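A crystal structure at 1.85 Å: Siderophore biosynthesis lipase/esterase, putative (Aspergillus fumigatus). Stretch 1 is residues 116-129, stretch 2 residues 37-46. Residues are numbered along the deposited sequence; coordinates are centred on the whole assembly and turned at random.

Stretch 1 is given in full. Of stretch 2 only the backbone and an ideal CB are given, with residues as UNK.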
# COMPACT_ATOMS: atom_id res chain seq x y z
N LYS A 116 -13.14 3.29 -23.57
CA LYS A 116 -13.95 4.04 -22.62
C LYS A 116 -13.41 3.80 -21.22
O LYS A 116 -12.94 2.71 -20.91
CB LYS A 116 -15.42 3.61 -22.70
CG LYS A 116 -16.08 4.01 -24.01
CD LYS A 116 -17.59 4.02 -23.91
CE LYS A 116 -18.23 4.46 -25.22
NZ LYS A 116 -18.11 5.92 -25.46
N ILE A 117 -13.48 4.84 -20.39
CA ILE A 117 -12.98 4.78 -19.02
C ILE A 117 -14.07 5.19 -18.04
O ILE A 117 -14.71 6.22 -18.20
CB ILE A 117 -11.78 5.72 -18.77
CG1 ILE A 117 -10.81 5.80 -19.97
CG2 ILE A 117 -11.07 5.29 -17.50
CD1 ILE A 117 -9.70 4.77 -20.00
N VAL A 118 -14.25 4.37 -17.00
CA VAL A 118 -15.20 4.62 -15.93
C VAL A 118 -14.44 4.59 -14.61
O VAL A 118 -13.64 3.67 -14.38
CB VAL A 118 -16.32 3.56 -15.92
CG1 VAL A 118 -17.27 3.76 -14.74
CG2 VAL A 118 -17.10 3.60 -17.23
N LEU A 119 -14.68 5.58 -13.76
CA LEU A 119 -14.08 5.64 -12.43
C LEU A 119 -15.13 5.25 -11.39
O LEU A 119 -16.16 5.91 -11.27
CB LEU A 119 -13.55 7.05 -12.15
CG LEU A 119 -12.68 7.22 -10.90
CD1 LEU A 119 -11.34 6.51 -11.05
CD2 LEU A 119 -12.46 8.70 -10.61
N MET A 120 -14.86 4.18 -10.65
CA MET A 120 -15.75 3.71 -9.60
C MET A 120 -15.12 3.93 -8.23
O MET A 120 -13.96 3.59 -8.02
CB MET A 120 -16.07 2.23 -9.79
CG MET A 120 -17.07 1.67 -8.79
SD MET A 120 -17.79 0.11 -9.32
CE MET A 120 -18.93 -0.19 -7.97
N GLY A 121 -15.89 4.52 -7.32
CA GLY A 121 -15.47 4.74 -5.94
C GLY A 121 -16.23 3.84 -4.99
O GLY A 121 -17.45 3.67 -5.13
N HIS A 122 -15.51 3.26 -4.03
CA HIS A 122 -16.09 2.37 -3.02
C HIS A 122 -15.82 2.97 -1.65
O HIS A 122 -14.67 3.30 -1.33
CB HIS A 122 -15.47 0.97 -3.15
CG HIS A 122 -15.57 0.13 -1.92
ND1 HIS A 122 -16.69 -0.61 -1.60
CD2 HIS A 122 -14.68 -0.11 -0.92
CE1 HIS A 122 -16.50 -1.25 -0.47
NE2 HIS A 122 -15.28 -0.96 -0.03
N SER A 123 -16.88 3.09 -0.85
CA SER A 123 -16.81 3.70 0.48
C SER A 123 -16.21 5.12 0.39
O SER A 123 -16.73 5.95 -0.37
CB SER A 123 -16.07 2.78 1.46
OG SER A 123 -16.02 3.35 2.76
N THR A 124 -15.13 5.40 1.12
CA THR A 124 -14.48 6.72 1.08
C THR A 124 -13.69 7.00 -0.22
O THR A 124 -13.26 8.13 -0.44
CB THR A 124 -13.54 6.91 2.29
OG1 THR A 124 -12.58 5.84 2.33
CG2 THR A 124 -14.34 6.93 3.58
N GLY A 125 -13.52 5.98 -1.06
CA GLY A 125 -13.03 6.18 -2.43
C GLY A 125 -13.97 7.01 -3.30
O GLY A 125 -13.54 7.59 -4.29
N SER A 126 -15.25 7.05 -2.93
CA SER A 126 -16.24 7.94 -3.57
C SER A 126 -15.91 9.43 -3.42
O SER A 126 -16.28 10.23 -4.28
CB SER A 126 -17.63 7.67 -3.01
OG SER A 126 -18.03 6.34 -3.25
N GLN A 127 -15.23 9.80 -2.33
CA GLN A 127 -14.73 11.17 -2.15
C GLN A 127 -13.78 11.55 -3.28
O GLN A 127 -13.88 12.64 -3.84
CB GLN A 127 -14.00 11.34 -0.81
CG GLN A 127 -14.87 11.18 0.43
CD GLN A 127 -14.05 11.09 1.71
OE1 GLN A 127 -12.91 11.55 1.77
NE2 GLN A 127 -14.63 10.48 2.73
N CYS A 128 -12.86 10.64 -3.61
CA CYS A 128 -11.91 10.84 -4.72
C CYS A 128 -12.61 11.03 -6.07
O CYS A 128 -12.16 11.82 -6.89
CB CYS A 128 -10.93 9.67 -4.82
SG CYS A 128 -10.12 9.23 -3.26
N VAL A 129 -13.72 10.31 -6.28
CA VAL A 129 -14.50 10.40 -7.52
C VAL A 129 -15.13 11.79 -7.66
O VAL A 129 -14.96 12.44 -8.69
CB VAL A 129 -15.58 9.30 -7.61
CG1 VAL A 129 -16.46 9.47 -8.85
CG2 VAL A 129 -14.93 7.92 -7.62
N UNK A 37 -12.09 -1.36 -23.17
CA UNK A 37 -12.66 -0.51 -22.12
C UNK A 37 -12.09 -0.85 -20.74
O UNK A 37 -11.61 -1.96 -20.52
CB UNK A 37 -14.18 -0.65 -22.10
N UNK A 38 -12.15 0.13 -19.83
CA UNK A 38 -11.50 0.04 -18.52
C UNK A 38 -12.38 0.58 -17.39
O UNK A 38 -12.95 1.65 -17.52
CB UNK A 38 -10.17 0.80 -18.55
N UNK A 39 -12.46 -0.18 -16.30
CA UNK A 39 -13.10 0.26 -15.06
C UNK A 39 -12.02 0.39 -13.98
O UNK A 39 -11.49 -0.62 -13.52
CB UNK A 39 -14.20 -0.71 -14.63
N UNK A 40 -11.70 1.63 -13.60
CA UNK A 40 -10.77 1.89 -12.50
C UNK A 40 -11.55 2.01 -11.20
O UNK A 40 -12.36 2.92 -11.03
CB UNK A 40 -9.95 3.16 -12.76
N UNK A 41 -11.27 1.08 -10.29
CA UNK A 41 -11.96 0.97 -9.01
C UNK A 41 -11.05 1.56 -7.93
O UNK A 41 -9.92 1.13 -7.77
CB UNK A 41 -12.32 -0.48 -8.70
N UNK A 42 -11.56 2.57 -7.22
CA UNK A 42 -10.83 3.24 -6.15
C UNK A 42 -11.44 2.82 -4.82
O UNK A 42 -12.58 3.18 -4.50
CB UNK A 42 -10.87 4.76 -6.32
N UNK A 43 -10.69 2.04 -4.05
CA UNK A 43 -11.14 1.56 -2.74
C UNK A 43 -11.13 2.65 -1.69
O UNK A 43 -10.82 3.81 -1.98
CB UNK A 43 -10.26 0.40 -2.27
N UNK A 44 -11.48 2.27 -0.46
CA UNK A 44 -11.48 3.20 0.68
C UNK A 44 -10.10 3.75 1.00
O UNK A 44 -9.09 3.23 0.52
CB UNK A 44 -12.04 2.50 1.92
N UNK A 45 -10.07 4.80 1.82
CA UNK A 45 -8.81 5.41 2.25
C UNK A 45 -7.97 4.39 3.02
O UNK A 45 -8.43 3.85 4.03
CB UNK A 45 -9.07 6.65 3.11
N UNK A 46 -6.76 4.14 2.54
CA UNK A 46 -5.85 3.17 3.15
C UNK A 46 -6.02 1.73 2.70
O UNK A 46 -5.44 0.83 3.31
CB UNK A 46 -6.02 3.22 4.67

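Residues 37 to 42 run as a strand parallel to strand 117-122; backbone hydrogen bonds alternate along the pair, and each position is then judged by the sheet face its CB takes.

Position 37 sends its CB sideways, 3.8 Å from Lys-116 O, at the start of the ladder, where the backbone N of Lys-116 still lacks a partner on this strand. A short-reaching acceptor would suit, as would a plain spacer. The residue is His-37, and its ND1 accepts a hydrogen bond from Lys-116 N at 3.2 Å, at the edge of the ring, extending the ladder by one rung made by a side chain.

At position 38 the CB lies on the same face as Ile-117, 4.3 Å from Ile-117 CD1 and 4.1 Å from Lys-116 O. A small apolar or a small polar residue would both fit. Ser-38 takes the polar option: OG donates to a water at 2.8 Å, and that water donates to Lys-116 O at 3.1 Å, while Ser-38 N donates directly to Lys-116 O at 2.9 Å.

Position 39 shares its face with Val-118 and Met-120, an apolar surface that invites a branched aliphatic or a methionine. Leu-39, with chi1 t and chi2 p, brings CD1 to 3.5 Å from Val-118 CG1 and 4.0 Å from Met-120 CB.

The CB of position 40 stands 4.0 Å from Leu-119 CD1, and again leucine, isoleucine or valine would serve. Leu-40 reaches Leu-119 CD1 with its CD2 at 3.8 Å; its backbone O accepts from Met-120 N at 2.8 Å.

Position 41 returns to the face of Met-120, with His-122 just beyond. Reaching both calls for length, so a large apolar or aromatic residue is favoured. Phe-41, chi1 t, lays CD2 4.0 Å from Met-120 CG and carries CZ to 3.2 Å from His-122 CB. Its ring and that of His-122 are near parallel but slid apart, with little overlap; Met-120 SD sits at the ring's edge.

At position 42 the neighbour is Gly-121, which has no side chain to fill the space beside it on this face; the CB at 42 lies 4.6 Å from Gly-121 CA, with Leu-119 and Cys-128 nearby. A beta-branched or medium aliphatic residue would fill this space. Val-42 places CG2 3.7 Å from Leu-119 CD1 and CG1 4.2 Å from Cys-128 SG.

Position 43 points its CB away, so stretch 1 asks little of it. Gly-43 passes close to stretch 1 through its backbone: its O lies 3.3 Å from Gly-125 CA, where a side chain on Gly-125 would clash.

A CB at position 44 would come 3.4 Å from Thr-124 OG1, tolerating something small. Gly-44 lies there, its CA 3.3 Å from Thr-124 OG1.

Position 45 has its CB 3.7 Å from Thr-124 OG1, but the firm link is backbone, so many residues could serve. Leu-45 N donates to Thr-124 OG1 at 2.8 Å; the side chain is poorly ordered.

Position 46 touches nothing here, but its positive phi would jam a CB against the preceding carbonyl; it is Gly-46.

Stretch 2, residues 37-46: HSLLFVGGLG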
# COMPACT_ATOMS: atom_id res chain seq x y z
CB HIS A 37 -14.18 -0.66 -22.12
CG HIS A 37 -14.79 -0.57 -23.49
ND1 HIS A 37 -14.67 0.54 -24.28
CD2 HIS A 37 -15.53 -1.46 -24.20
CE1 HIS A 37 -15.29 0.34 -25.43
NE2 HIS A 37 -15.83 -0.87 -25.40
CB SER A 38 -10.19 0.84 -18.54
OG SER A 38 -9.32 0.37 -19.56
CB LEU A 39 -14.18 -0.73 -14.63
CG LEU A 39 -14.97 -0.41 -13.35
CD1 LEU A 39 -15.75 0.88 -13.49
CD2 LEU A 39 -15.90 -1.56 -12.99
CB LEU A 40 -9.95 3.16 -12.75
CG LEU A 40 -8.90 3.53 -11.69
CD1 LEU A 40 -7.90 2.41 -11.44
CD2 LEU A 40 -8.17 4.80 -12.10
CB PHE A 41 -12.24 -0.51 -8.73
CG PHE A 41 -12.96 -0.78 -7.44
CD1 PHE A 41 -12.25 -0.99 -6.26
CD2 PHE A 41 -14.35 -0.88 -7.41
CE1 PHE A 41 -12.90 -1.26 -5.07
CE2 PHE A 41 -15.01 -1.15 -6.22
CZ PHE A 41 -14.28 -1.35 -5.05
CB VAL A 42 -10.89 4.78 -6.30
CG1 VAL A 42 -10.09 5.48 -5.21
CG2 VAL A 42 -10.39 5.21 -7.68
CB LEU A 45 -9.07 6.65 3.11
CG LEU A 45 -7.84 7.39 3.66
CD1 LEU A 45 -7.05 8.04 2.54
CD2 LEU A 45 -8.26 8.44 4.69
O HOH W 1 -10.06 1.87 -21.75
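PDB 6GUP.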